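Anti-sigma-I factor RsgI3 (Clostridium thermocellum, PDB 6QE7) binds pectin strongly through its extracellular PA14 dyad, the part modelled here, and probably holds the sigma factor SigI3 inactive until substrate binds. Local coordinates at residues L189-R197 and Y260-F268; F212-R221 and I229-G237. All blocks are in the same frame, centred on the assembly; numbering follows the deposited sequence.

Contact 1: residues L189-R197 and Y260-F268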
ATOM      1  N   LEU A 189     -12.240 -10.632  33.806  1.00 38.03           N
ATOM      2  CA  LEU A 189     -11.735 -11.886  33.202  1.00 41.33           C
ATOM      3  C   LEU A 189     -12.004 -13.053  34.136  1.00 42.70           C
ATOM      4  O   LEU A 189     -12.163 -12.814  35.307  1.00 45.26           O
ATOM      5  CB  LEU A 189     -10.235 -11.755  32.959  1.00 41.43           C
ATOM      6  CG  LEU A 189      -9.863 -10.694  31.923  1.00 39.50           C
ATOM      7  CD1 LEU A 189      -8.360 -10.516  31.881  1.00 40.40           C
ATOM      8  CD2 LEU A 189     -10.417 -11.041  30.542  1.00 31.71           C
ATOM      9  N   LYS A 190     -11.901 -14.277  33.645  1.00 40.14           N
ATOM     10  CA  LYS A 190     -11.836 -15.459  34.529  1.00 44.71           C
ATOM     11  C   LYS A 190     -10.402 -15.988  34.468  1.00 38.15           C
ATOM     12  O   LYS A 190      -9.893 -16.201  33.359  1.00 41.76           O
ATOM     13  CB  LYS A 190     -12.905 -16.447  34.062  1.00 42.62           C
ATOM     14  CG  LYS A 190     -14.347 -15.946  34.077  1.00 44.25           C
ATOM     15  CD  LYS A 190     -15.123 -16.509  32.894  1.00 54.14           C
ATOM     16  CE  LYS A 190     -16.635 -16.464  33.013  1.00 59.69           C
ATOM     17  NZ  LYS A 190     -17.167 -15.257  32.340  1.00 72.32           N
ATOM     18  N   ASP A 191      -9.733 -16.125  35.585  1.00 30.85           N
ATOM     19  CA  ASP A 191      -8.385 -16.767  35.638  1.00 34.05           C
ATOM     20  C   ASP A 191      -7.339 -16.048  34.746  1.00 36.26           C
ATOM     21  O   ASP A 191      -6.372 -16.723  34.326  1.00 42.06           O
ATOM     22  CB  ASP A 191      -8.484 -18.240  35.240  1.00 40.13           C
ATOM     23  CG  ASP A 191      -9.447 -19.075  36.072  1.00 38.84           C
ATOM     24  OD1 ASP A 191      -9.260 -19.115  37.313  1.00 43.20           O
ATOM     25  OD2 ASP A 191     -10.375 -19.643  35.466  1.00 41.84           O
ATOM     26  N   GLY A 192      -7.500 -14.742  34.501  1.00 40.39           N
ATOM     27  CA  GLY A 192      -6.524 -13.849  33.821  1.00 37.39           C
ATOM     28  C   GLY A 192      -6.426 -14.181  32.344  1.00 41.46           C
ATOM     29  O   GLY A 192      -5.437 -13.803  31.700  1.00 48.23           O
ATOM     30  N   LYS A 193      -7.446 -14.908  31.857  1.00 41.17           N
ATOM     31  CA  LYS A 193      -7.503 -15.529  30.517  1.00 38.38           C
ATOM     32  C   LYS A 193      -8.111 -14.429  29.638  1.00 38.39           C
ATOM     33  O   LYS A 193      -9.265 -13.982  29.911  1.00 39.38           O
ATOM     34  CB  LYS A 193      -8.282 -16.866  30.488  1.00 39.51           C
ATOM     35  CG  LYS A 193      -7.456 -18.119  30.758  1.00 41.80           C
ATOM     36  CD  LYS A 193      -8.262 -19.431  31.068  1.00 42.14           C
ATOM     37  CE  LYS A 193      -7.530 -20.323  32.069  1.00 48.29           C
ATOM     38  NZ  LYS A 193      -7.897 -21.770  32.021  1.00 50.18           N
ATOM     39  N   PHE A 194      -7.357 -13.988  28.644  1.00 36.43           N
ATOM     40  CA  PHE A 194      -7.831 -13.033  27.624  1.00 36.32           C
ATOM     41  C   PHE A 194      -6.997 -13.316  26.356  1.00 37.36           C
ATOM     42  O   PHE A 194      -6.024 -14.121  26.362  1.00 33.84           O
ATOM     43  CB  PHE A 194      -7.751 -11.598  28.152  1.00 36.85           C
ATOM     44  CG  PHE A 194      -6.365 -10.993  28.110  1.00 35.28           C
ATOM     45  CD1 PHE A 194      -5.485 -11.163  29.155  1.00 31.55           C
ATOM     46  CD2 PHE A 194      -5.908 -10.358  26.960  1.00 41.58           C
ATOM     47  CE1 PHE A 194      -4.205 -10.648  29.080  1.00 38.90           C
ATOM     48  CE2 PHE A 194      -4.634  -9.838  26.889  1.00 36.45           C
ATOM     49  CZ  PHE A 194      -3.787  -9.968  27.960  1.00 39.85           C
ATOM     50  N   SER A 195      -7.368 -12.694  25.254  1.00 35.11           N
ATOM     51  CA  SER A 195      -6.681 -12.932  23.959  1.00 33.46           C
ATOM     52  C   SER A 195      -6.839 -11.662  23.114  1.00 32.42           C
ATOM     53  O   SER A 195      -7.747 -10.812  23.429  1.00 31.39           O
ATOM     54  CB  SER A 195      -7.277 -14.231  23.341  1.00 33.11           C
ATOM     55  OG  SER A 195      -8.699 -14.103  23.204  1.00 35.48           O
ATOM     56  N   VAL A 196      -6.009 -11.505  22.085  1.00 27.47           N
ATOM     57  CA  VAL A 196      -5.978 -10.278  21.236  1.00 31.60           C
ATOM     58  C   VAL A 196      -5.734 -10.705  19.788  1.00 33.47           C
ATOM     59  O   VAL A 196      -4.985 -11.654  19.593  1.00 30.62           O
ATOM     60  CB  VAL A 196      -4.865  -9.310  21.680  1.00 32.44           C
ATOM     61  CG1 VAL A 196      -5.075  -7.917  21.128  1.00 34.30           C
ATOM     62  CG2 VAL A 196      -4.744  -9.275  23.194  1.00 39.00           C
ATOM     63  N   ARG A 197      -6.379 -10.021  18.849  1.00 37.64           N
ATOM     64  CA  ARG A 197      -6.094 -10.124  17.392  1.00 37.25           C
ATOM     65  C   ARG A 197      -5.743  -8.720  16.876  1.00 33.68           C
ATOM     66  O   ARG A 197      -6.511  -7.822  17.100  1.00 32.01           O
ATOM     67  CB  ARG A 197      -7.260 -10.669  16.573  1.00 34.00           C
ATOM     68  CG  ARG A 197      -6.955 -10.617  15.081  1.00 34.06           C
ATOM     69  CD  ARG A 197      -8.008 -11.215  14.180  1.00 34.09           C
ATOM     70  NE  ARG A 197      -8.400 -12.558  14.600  1.00 37.86           N
ATOM     71  CZ  ARG A 197      -9.526 -12.814  15.245  1.00 35.90           C
ATOM     72  NH1 ARG A 197     -10.361 -11.838  15.555  1.00 39.15           N
ATOM     73  NH2 ARG A 197      -9.827 -14.048  15.543  1.00 39.00           N
ATOM     74  N   TYR A 260      -2.733 -13.518  20.070  1.00 35.28           N
ATOM     75  CA  TYR A 260      -2.105 -13.727  21.396  1.00 35.20           C
ATOM     76  C   TYR A 260      -3.175 -14.272  22.349  1.00 34.28           C
ATOM     77  O   TYR A 260      -4.275 -13.735  22.430  1.00 31.70           O
ATOM     78  CB  TYR A 260      -1.565 -12.416  21.985  1.00 31.83           C
ATOM     79  CG  TYR A 260      -0.994 -12.563  23.372  1.00 32.41           C
ATOM     80  CD1 TYR A 260       0.095 -13.390  23.568  1.00 34.56           C
ATOM     81  CD2 TYR A 260      -1.531 -11.954  24.488  1.00 40.69           C
ATOM     82  CE1 TYR A 260       0.654 -13.579  24.814  1.00 42.66           C
ATOM     83  CE2 TYR A 260      -1.029 -12.198  25.768  1.00 42.14           C
ATOM     84  CZ  TYR A 260       0.082 -13.001  25.936  1.00 45.43           C
ATOM     85  OH  TYR A 260       0.680 -13.267  27.151  1.00 44.78           O
ATOM     86  N   CYS A 261      -2.825 -15.274  23.122  1.00 36.66           N
ATOM     87  CA  CYS A 261      -3.677 -15.699  24.239  1.00 37.05           C
ATOM     88  C   CYS A 261      -2.806 -15.800  25.502  1.00 39.51           C
ATOM     89  O   CYS A 261      -1.682 -16.213  25.491  1.00 39.52           O
ATOM     90  CB  CYS A 261      -4.477 -16.930  23.865  1.00 37.01           C
ATOM     91  SG  CYS A 261      -3.498 -18.437  23.649  1.00 49.23           S
ATOM     92  N   ASN A 262      -3.345 -15.260  26.546  1.00 38.53           N
ATOM     93  CA  ASN A 262      -2.867 -15.393  27.924  1.00 43.95           C
ATOM     94  C   ASN A 262      -3.575 -16.562  28.615  1.00 44.35           C
ATOM     95  O   ASN A 262      -4.814 -16.681  28.492  1.00 46.79           O
ATOM     96  CB  ASN A 262      -3.235 -14.111  28.653  1.00 48.38           C
ATOM     97  CG  ASN A 262      -2.262 -13.948  29.768  1.00 52.46           C
ATOM     98  OD1 ASN A 262      -1.066 -13.944  29.457  1.00 45.17           O
ATOM     99  ND2 ASN A 262      -2.765 -13.918  31.003  1.00 46.06           N
ATOM    100  N   TYR A 263      -2.861 -17.370  29.375  1.00 48.73           N
ATOM    101  CA  TYR A 263      -3.478 -18.533  30.072  1.00 52.22           C
ATOM    102  C   TYR A 263      -3.465 -18.307  31.613  1.00 51.70           C
ATOM    103  O   TYR A 263      -3.798 -19.222  32.501  1.00 52.22           O
ATOM    104  CB  TYR A 263      -2.761 -19.796  29.586  1.00 49.47           C
ATOM    105  CG  TYR A 263      -2.909 -20.194  28.136  1.00 56.35           C
ATOM    106  CD1 TYR A 263      -4.114 -20.705  27.673  1.00 57.70           C
ATOM    107  CD2 TYR A 263      -1.832 -20.153  27.235  1.00 54.11           C
ATOM    108  CE1 TYR A 263      -4.256 -21.147  26.360  1.00 62.89           C
ATOM    109  CE2 TYR A 263      -1.943 -20.631  25.933  1.00 47.93           C
ATOM    110  CZ  TYR A 263      -3.163 -21.140  25.500  1.00 52.45           C
ATOM    111  OH  TYR A 263      -3.391 -21.604  24.235  1.00 44.56           O
ATOM    112  N   GLY A 264      -3.141 -17.077  31.985  1.00 54.70           N
ATOM    113  CA  GLY A 264      -3.318 -16.579  33.363  1.00 58.48           C
ATOM    114  C   GLY A 264      -2.037 -15.975  33.897  1.00 54.19           C
ATOM    115  O   GLY A 264      -2.105 -15.312  34.985  1.00 43.51           O
ATOM    116  N   GLU A 265      -0.921 -16.172  33.174  1.00 57.21           N
ATOM    117  CA  GLU A 265       0.401 -15.604  33.549  1.00 59.72           C
ATOM    118  C   GLU A 265       0.278 -14.082  33.465  1.00 52.66           C
ATOM    119  O   GLU A 265      -0.707 -13.577  32.924  1.00 54.87           O
ATOM    120  CB  GLU A 265       1.507 -16.194  32.676  1.00 61.91           C
ATOM    121  CG  GLU A 265       1.938 -17.567  33.148  1.00 66.88           C
ATOM    122  CD  GLU A 265       0.952 -18.672  32.782  1.00 84.32           C
ATOM    123  OE1 GLU A 265       0.198 -18.482  31.799  1.00101.46           O
ATOM    124  OE2 GLU A 265       0.919 -19.718  33.483  1.00 91.12           O
ATOM    125  N   PRO A 266       1.232 -13.302  34.032  1.00 56.34           N
ATOM    126  CA  PRO A 266       1.327 -11.877  33.726  1.00 53.03           C
ATOM    127  C   PRO A 266       1.626 -11.777  32.223  1.00 47.73           C
ATOM    128  O   PRO A 266       2.471 -12.580  31.744  1.00 38.41           O
ATOM    129  CB  PRO A 266       2.491 -11.356  34.571  1.00 56.80           C
ATOM    130  CG  PRO A 266       3.293 -12.601  34.940  1.00 64.05           C
ATOM    131  CD  PRO A 266       2.318 -13.759  34.919  1.00 64.74           C
ATOM    132  N   ALA A 267       0.855 -10.928  31.516  1.00 43.04           N
ATOM    133  CA  ALA A 267       0.755 -10.987  30.038  1.00 39.85           C
ATOM    134  C   ALA A 267       1.905 -10.165  29.443  1.00 39.54           C
ATOM    135  O   ALA A 267       2.211  -9.091  29.966  1.00 40.51           O
ATOM    136  CB  ALA A 267      -0.560 -10.481  29.548  1.00 44.79           C
ATOM    137  N   PHE A 268       2.458 -10.643  28.343  1.00 43.06           N
ATOM    138  CA  PHE A 268       3.592 -10.008  27.634  1.00 43.06           C
ATOM    139  C   PHE A 268       3.525 -10.459  26.192  1.00 38.48           C
ATOM    140  O   PHE A 268       3.462 -11.662  26.004  1.00 38.88           O
ATOM    141  CB  PHE A 268       4.909 -10.479  28.241  1.00 37.71           C
ATOM    142  CG  PHE A 268       6.180  -9.792  27.842  1.00 43.77           C
ATOM    143  CD1 PHE A 268       6.829 -10.129  26.664  1.00 51.00           C
ATOM    144  CD2 PHE A 268       6.781  -8.857  28.683  1.00 53.49           C
ATOM    145  CE1 PHE A 268       8.030  -9.517  26.318  1.00 52.22           C
ATOM    146  CE2 PHE A 268       7.993  -8.256  28.345  1.00 52.92           C
ATOM    147  CZ  PHE A 268       8.623  -8.602  27.170  1.00 51.77           C
TER
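Val196 and Tyr260 form an antiparallel hydrogen-bonded pair that ties strand 193-197 to strand 260-263, the two running at 172° with their axes 4.6 Å apart. Val196 N gives its hydrogen to Tyr260 O at 2.8 Å, Tyr260 N returns one to Val196 O, and two residues further along Asn262 N reaches Phe194 O. Toward the turn, the side chain of Asn262 adds its own bonds. Its CG stands opposite the backbone N (chi1 -154°), which sends the amide along the strand ends to the turns. There ND2 spends one N-H on Gly192 O at 2.8 Å, nearly straight at 169°, and the other on Glu265 O, also at 2.8 Å; both acceptors lie in the amide plane.

The Phe194 ring fills the same face of the sheet. Its CE1 rests against Asn262 CB at 3.6 Å, and Ala267 CB meets the ring edge 3.6 Å from CZ. CZ in turn approaches the edge of the Tyr260 ring, at CE2. On the other face Ser195 CB sits beside Cys261 CB, while Ser195 OG turns to Asp161 and Leu164.

In this second PA14 domain, one buried amide therefore bridges the type I' turn 190-193 and the loop after Tyr263: with both N-H groups engaged, its plane and rotation are fixed.

Contact 2: residues F212-R221 and I229-G237; sequences FHTVANGGVR and IIDNWQNQG
Arg221 lies across Trp233 with its guanidinium nearly parallel to the indole, the planes about 18° apart, on one face of the beta hairpin built from strands 219-224 and 227-232 of the second PA14 domain. The contact is an off-centre cation-pi stack: CZ is 4.3 Å from the centroid of the five-membered ring, and NH1 sits over the ring face 3.4 Å from Trp233 CG. On the same face of the guanidinium, Trp233 CB lies over its centre. Asp231 runs alongside the arginine, pointing the same way, and its OD1 takes the NE hydrogen at 2.7 Å in a salt bridge. That bond is bent, 139° at the hydrogen, with OD1 tilted out of the guanidinium plane; NE in turn meets the carboxylate from above its plane. Arg221 is extended from CG to NE, long enough to serve both partners at once, and the carboxylate would be expected to offset its charge.

On the opposite face Ile230 points inward. Its CD1 meets Thr214 CG2 tip to tip at 4.0 Å, linking the hairpin to strand 208-216 of the other sheet, and its CG2 touches Val220 CG2 at 4.1 Å, the two side chains lying oblique to each other. Next to it Ile229 CD1 packs obliquely on the Phe212 ring. Both isoleucines face Val222 across the hairpin, a classic beta bulge, which lets two successive side chains turn toward the same layer.

Where the strands end, Gly219 passes so close under the chain that its CA lies 3.3 Å from Trp233 O, a CA-H...O contact at 152°.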
ATOM      1  N   PHE A 212      10.484 -12.754  11.436  1.00 31.39           N
ATOM      2  CA  PHE A 212       9.657 -12.161  12.516  1.00 31.78           C
ATOM      3  C   PHE A 212       9.905 -13.012  13.746  1.00 34.75           C
ATOM      4  O   PHE A 212      10.158 -14.213  13.618  1.00 34.44           O
ATOM      5  CB  PHE A 212       8.182 -12.037  12.128  1.00 33.25           C
ATOM      6  CG  PHE A 212       7.987 -11.045  11.014  1.00 33.21           C
ATOM      7  CD1 PHE A 212       8.233 -11.420   9.704  1.00 31.99           C
ATOM      8  CD2 PHE A 212       7.650  -9.734  11.278  1.00 32.74           C
ATOM      9  CE1 PHE A 212       8.170 -10.487   8.676  1.00 33.18           C
ATOM     10  CE2 PHE A 212       7.544  -8.822  10.247  1.00 39.31           C
ATOM     11  CZ  PHE A 212       7.811  -9.202   8.946  1.00 34.44           C
ATOM     12  N   HIS A 213       9.919 -12.349  14.887  1.00 36.77           N
ATOM     13  CA  HIS A 213      10.254 -12.924  16.204  1.00 35.47           C
ATOM     14  C   HIS A 213       9.127 -12.525  17.140  1.00 38.25           C
ATOM     15  O   HIS A 213       8.676 -11.366  17.024  1.00 33.81           O
ATOM     16  CB  HIS A 213      11.564 -12.386  16.722  1.00 31.86           C
ATOM     17  CG  HIS A 213      12.704 -12.410  15.780  1.00 38.04           C
ATOM     18  ND1 HIS A 213      13.691 -13.372  15.847  1.00 42.60           N
ATOM     19  CD2 HIS A 213      13.076 -11.524  14.809  1.00 37.40           C
ATOM     20  CE1 HIS A 213      14.613 -13.107  14.934  1.00 40.68           C
ATOM     21  NE2 HIS A 213      14.261 -11.946  14.305  1.00 33.98           N
ATOM     22  N   THR A 214       8.592 -13.487  17.904  1.00 40.89           N
ATOM     23  CA  THR A 214       7.691 -13.189  19.044  1.00 35.26           C
ATOM     24  C   THR A 214       8.404 -13.592  20.328  1.00 35.74           C
ATOM     25  O   THR A 214       9.119 -14.611  20.388  1.00 33.73           O
ATOM     26  CB  THR A 214       6.299 -13.798  18.911  1.00 36.12           C
ATOM     27  OG1 THR A 214       6.559 -15.183  18.837  1.00 38.21           O
ATOM     28  CG2 THR A 214       5.511 -13.304  17.715  1.00 39.71           C
ATOM     29  N   VAL A 215       8.241 -12.720  21.284  1.00 36.29           N
ATOM     30  CA  VAL A 215       8.541 -12.905  22.719  1.00 39.02           C
ATOM     31  C   VAL A 215       7.195 -12.779  23.428  1.00 35.02           C
ATOM     32  O   VAL A 215       6.562 -11.701  23.348  1.00 39.22           O
ATOM     33  CB  VAL A 215       9.581 -11.916  23.284  1.00 38.20           C
ATOM     34  CG1 VAL A 215       9.852 -12.177  24.792  1.00 47.88           C
ATOM     35  CG2 VAL A 215      10.859 -12.008  22.538  1.00 32.85           C
ATOM     36  N   ALA A 216       6.770 -13.849  24.111  1.00 38.29           N
ATOM     37  CA  ALA A 216       5.393 -13.926  24.611  1.00 36.71           C
ATOM     38  C   ALA A 216       5.256 -14.766  25.882  1.00 33.55           C
ATOM     39  O   ALA A 216       5.758 -15.882  25.878  1.00 33.99           O
ATOM     40  CB  ALA A 216       4.622 -14.538  23.488  1.00 40.97           C
ATOM     41  N   ASN A 217       4.401 -14.341  26.803  1.00 35.42           N
ATOM     42  CA  ASN A 217       4.060 -15.098  28.048  1.00 40.82           C
ATOM     43  C   ASN A 217       2.907 -16.109  27.818  1.00 41.57           C
ATOM     44  O   ASN A 217       2.568 -16.857  28.742  1.00 45.79           O
ATOM     45  CB  ASN A 217       3.746 -14.136  29.188  1.00 39.93           C
ATOM     46  CG  ASN A 217       4.984 -13.516  29.806  1.00 49.17           C
ATOM     47  OD1 ASN A 217       6.102 -13.729  29.334  1.00 48.67           O
ATOM     48  ND2 ASN A 217       4.797 -12.739  30.862  1.00 39.88           N
ATOM     49  N   GLY A 218       2.328 -16.178  26.636  1.00 42.66           N
ATOM     50  CA  GLY A 218       1.198 -17.085  26.354  1.00 40.05           C
ATOM     51  C   GLY A 218       1.324 -17.621  24.954  1.00 33.25           C
ATOM     52  O   GLY A 218       2.443 -17.854  24.501  1.00 39.05           O
ATOM     53  N   GLY A 219       0.211 -17.922  24.320  1.00 35.99           N
ATOM     54  CA  GLY A 219       0.198 -18.475  22.955  1.00 37.07           C
ATOM     55  C   GLY A 219       0.217 -17.361  21.898  1.00 37.66           C
ATOM     56  O   GLY A 219      -0.460 -16.316  22.107  1.00 34.36           O
ATOM     57  N   VAL A 220       0.887 -17.619  20.771  1.00 36.33           N
ATOM     58  CA  VAL A 220       0.972 -16.671  19.619  1.00 33.33           C
ATOM     59  C   VAL A 220       0.708 -17.407  18.314  1.00 31.85           C
ATOM     60  O   VAL A 220       1.100 -18.587  18.153  1.00 34.99           O
ATOM     61  CB  VAL A 220       2.339 -15.972  19.568  1.00 34.59           C
ATOM     62  CG1 VAL A 220       2.457 -14.941  20.660  1.00 41.72           C
ATOM     63  CG2 VAL A 220       3.482 -16.948  19.662  1.00 38.73           C
ATOM     64  N   ARG A 221       0.095 -16.691  17.397  1.00 35.69           N
ATOM     65  CA  ARG A 221       0.159 -16.996  15.945  1.00 34.57           C
ATOM     66  C   ARG A 221       0.468 -15.704  15.181  1.00 32.57           C
ATOM     67  O   ARG A 221      -0.085 -14.636  15.569  1.00 33.60           O
ATOM     68  CB  ARG A 221      -1.167 -17.593  15.473  1.00 37.00           C
ATOM     69  CG  ARG A 221      -1.457 -18.976  16.024  1.00 36.39           C
ATOM     70  CD  ARG A 221      -2.737 -19.481  15.391  1.00 42.33           C
ATOM     71  NE  ARG A 221      -2.734 -20.929  15.554  1.00 46.71           N
ATOM     72  CZ  ARG A 221      -3.639 -21.604  16.243  1.00 46.26           C
ATOM     73  NH1 ARG A 221      -4.641 -20.978  16.843  1.00 38.11           N
ATOM     74  NH2 ARG A 221      -3.547 -22.920  16.315  1.00 52.78           N
ATOM     75  N   ILE A 229       3.447 -18.099   9.702  1.00 38.90           N
ATOM     76  CA  ILE A 229       4.908 -18.314   9.837  1.00 34.67           C
ATOM     77  C   ILE A 229       5.301 -18.552  11.290  1.00 33.50           C
ATOM     78  O   ILE A 229       6.478 -18.881  11.501  1.00 37.35           O
ATOM     79  CB  ILE A 229       5.660 -17.116   9.222  1.00 37.44           C
ATOM     80  CG1 ILE A 229       5.389 -15.814   9.980  1.00 38.13           C
ATOM     81  CG2 ILE A 229       5.327 -17.004   7.750  1.00 35.28           C
ATOM     82  CD1 ILE A 229       6.469 -14.764   9.756  1.00 35.82           C
ATOM     83  N   ILE A 230       4.446 -18.213  12.238  1.00 31.52           N
ATOM     84  CA  ILE A 230       4.611 -18.603  13.671  1.00 35.09           C
ATOM     85  C   ILE A 230       3.336 -19.246  14.194  1.00 34.54           C
ATOM     86  O   ILE A 230       2.278 -18.661  13.973  1.00 31.77           O
ATOM     87  CB  ILE A 230       5.009 -17.385  14.494  1.00 34.49           C
ATOM     88  CG1 ILE A 230       6.318 -16.828  13.959  1.00 32.81           C
ATOM     89  CG2 ILE A 230       5.040 -17.701  15.985  1.00 34.94           C
ATOM     90  CD1 ILE A 230       6.867 -15.622  14.699  1.00 36.08           C
ATOM     91  N   ASP A 231       3.427 -20.394  14.888  1.00 41.30           N
ATOM     92  CA  ASP A 231       2.228 -21.111  15.425  1.00 39.55           C
ATOM     93  C   ASP A 231       2.596 -21.805  16.736  1.00 41.81           C
ATOM     94  O   ASP A 231       2.998 -22.921  16.716  1.00 39.97           O
ATOM     95  CB  ASP A 231       1.704 -22.082  14.376  1.00 46.61           C
ATOM     96  CG  ASP A 231       0.322 -22.669  14.660  1.00 43.74           C
ATOM     97  OD1 ASP A 231      -0.370 -22.134  15.538  1.00 48.70           O
ATOM     98  OD2 ASP A 231      -0.063 -23.613  13.924  1.00 48.88           O
ATOM     99  N   ASN A 232       2.525 -21.099  17.842  1.00 43.20           N
ATOM    100  CA  ASN A 232       2.791 -21.653  19.181  1.00 43.02           C
ATOM    101  C   ASN A 232       1.627 -21.233  20.090  1.00 36.08           C
ATOM    102  O   ASN A 232       1.808 -20.457  21.000  1.00 33.81           O
ATOM    103  CB  ASN A 232       4.180 -21.224  19.628  1.00 42.97           C
ATOM    104  CG  ASN A 232       4.564 -21.839  20.951  1.00 57.80           C
ATOM    105  OD1 ASN A 232       4.017 -22.898  21.315  1.00 51.98           O
ATOM    106  ND2 ASN A 232       5.474 -21.176  21.670  1.00 51.38           N
ATOM    107  N   TRP A 233       0.436 -21.667  19.761  1.00 33.76           N
ATOM    108  CA  TRP A 233      -0.798 -21.206  20.425  1.00 40.41           C
ATOM    109  C   TRP A 233      -0.942 -21.809  21.835  1.00 45.72           C
ATOM    110  O   TRP A 233      -1.697 -21.204  22.608  1.00 44.81           O
ATOM    111  CB  TRP A 233      -1.987 -21.583  19.556  1.00 40.03           C
ATOM    112  CG  TRP A 233      -3.259 -20.950  19.973  1.00 41.16           C
ATOM    113  CD1 TRP A 233      -4.437 -21.561  20.286  1.00 40.18           C
ATOM    114  CD2 TRP A 233      -3.483 -19.548  20.088  1.00 43.26           C
ATOM    115  NE1 TRP A 233      -5.366 -20.628  20.633  1.00 37.82           N
ATOM    116  CE2 TRP A 233      -4.814 -19.384  20.532  1.00 37.43           C
ATOM    117  CE3 TRP A 233      -2.675 -18.419  19.904  1.00 43.19           C
ATOM    118  CZ2 TRP A 233      -5.375 -18.128  20.731  1.00 38.36           C
ATOM    119  CZ3 TRP A 233      -3.215 -17.177  20.160  1.00 35.01           C
ATOM    120  CH2 TRP A 233      -4.563 -17.031  20.506  1.00 38.58           C
ATOM    121  N   GLN A 234      -0.297 -22.949  22.134  1.00 51.69           N
ATOM    122  CA  GLN A 234      -0.375 -23.662  23.456  1.00 53.12           C
ATOM    123  C   GLN A 234       0.690 -23.111  24.411  1.00 53.82           C
ATOM    124  O   GLN A 234       0.654 -23.380  25.617  1.00 48.71           O
ATOM    125  CB  GLN A 234      -0.225 -25.184  23.259  1.00 59.02           C
ATOM    126  CG  GLN A 234      -1.257 -25.829  22.307  1.00 58.35           C
ATOM    127  CD  GLN A 234      -2.710 -25.545  22.640  1.00 66.59           C
ATOM    128  OE1 GLN A 234      -3.205 -25.920  23.700  1.00 79.72           O
ATOM    129  NE2 GLN A 234      -3.442 -24.914  21.723  1.00 61.92           N
ATOM    130  N   ASN A 235       1.617 -22.301  23.940  1.00 44.50           N
ATOM    131  CA  ASN A 235       2.799 -21.995  24.784  1.00 56.89           C
ATOM    132  C   ASN A 235       2.342 -21.400  26.120  1.00 55.08           C
ATOM    133  O   ASN A 235       1.397 -20.542  26.144  1.00 58.19           O
ATOM    134  CB  ASN A 235       3.807 -21.028  24.144  1.00 57.80           C
ATOM    135  CG  ASN A 235       4.669 -20.343  25.187  1.00 63.61           C
ATOM    136  OD1 ASN A 235       5.485 -21.015  25.845  1.00 58.23           O
ATOM    137  ND2 ASN A 235       4.440 -19.046  25.404  1.00 52.02           N
ATOM    138  N   GLN A 236       3.093 -21.743  27.155  1.00 54.12           N
ATOM    139  CA  GLN A 236       2.919 -21.268  28.549  1.00 72.10           C
ATOM    140  C   GLN A 236       4.211 -20.620  29.076  1.00 61.25           C
ATOM    141  O   GLN A 236       4.123 -19.839  30.020  1.00 56.14           O
ATOM    142  CB  GLN A 236       2.514 -22.498  29.372  1.00 89.96           C
ATOM    143  CG  GLN A 236       1.385 -22.241  30.353  1.00107.72           C
ATOM    144  CD  GLN A 236       0.178 -21.664  29.660  1.00102.09           C
ATOM    145  OE1 GLN A 236       0.195 -20.522  29.205  1.00120.82           O
ATOM    146  NE2 GLN A 236      -0.879 -22.454  29.597  1.00 97.85           N
ATOM    147  N   GLY A 237       5.376 -20.944  28.497  1.00 65.64           N
ATOM    148  CA  GLY A 237       6.686 -20.477  28.988  1.00 59.75           C
ATOM    149  C   GLY A 237       6.675 -18.968  29.091  1.00 61.37           C
ATOM    150  O   GLY A 237       5.974 -18.314  28.266  1.00 63.74           O
TER

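Overall arrangement
Contacts 1 and 2 both belong to the second PA14 domain, with centres about 12 Å apart. Along the chain contact 2 is nested inside contact 1: strand 193-202 comes first, then strand 208-216, the hairpin 219-224 and 227-232, and finally strand 254-263, which returns to pair with 193-202. Because 254-263 also pairs with 219-224, the two contacts share one antiparallel sheet, while 208-216 belongs to the facing one. They meet through probable hydrogen bonds, Tyr263 OH with Trp233 O and Asn217 ND2 with Pro266 O. Together they knit the loops at one end of the domain's two sheets, whereas the calcium ions of the entry are bound by residues of the first PA14 domain.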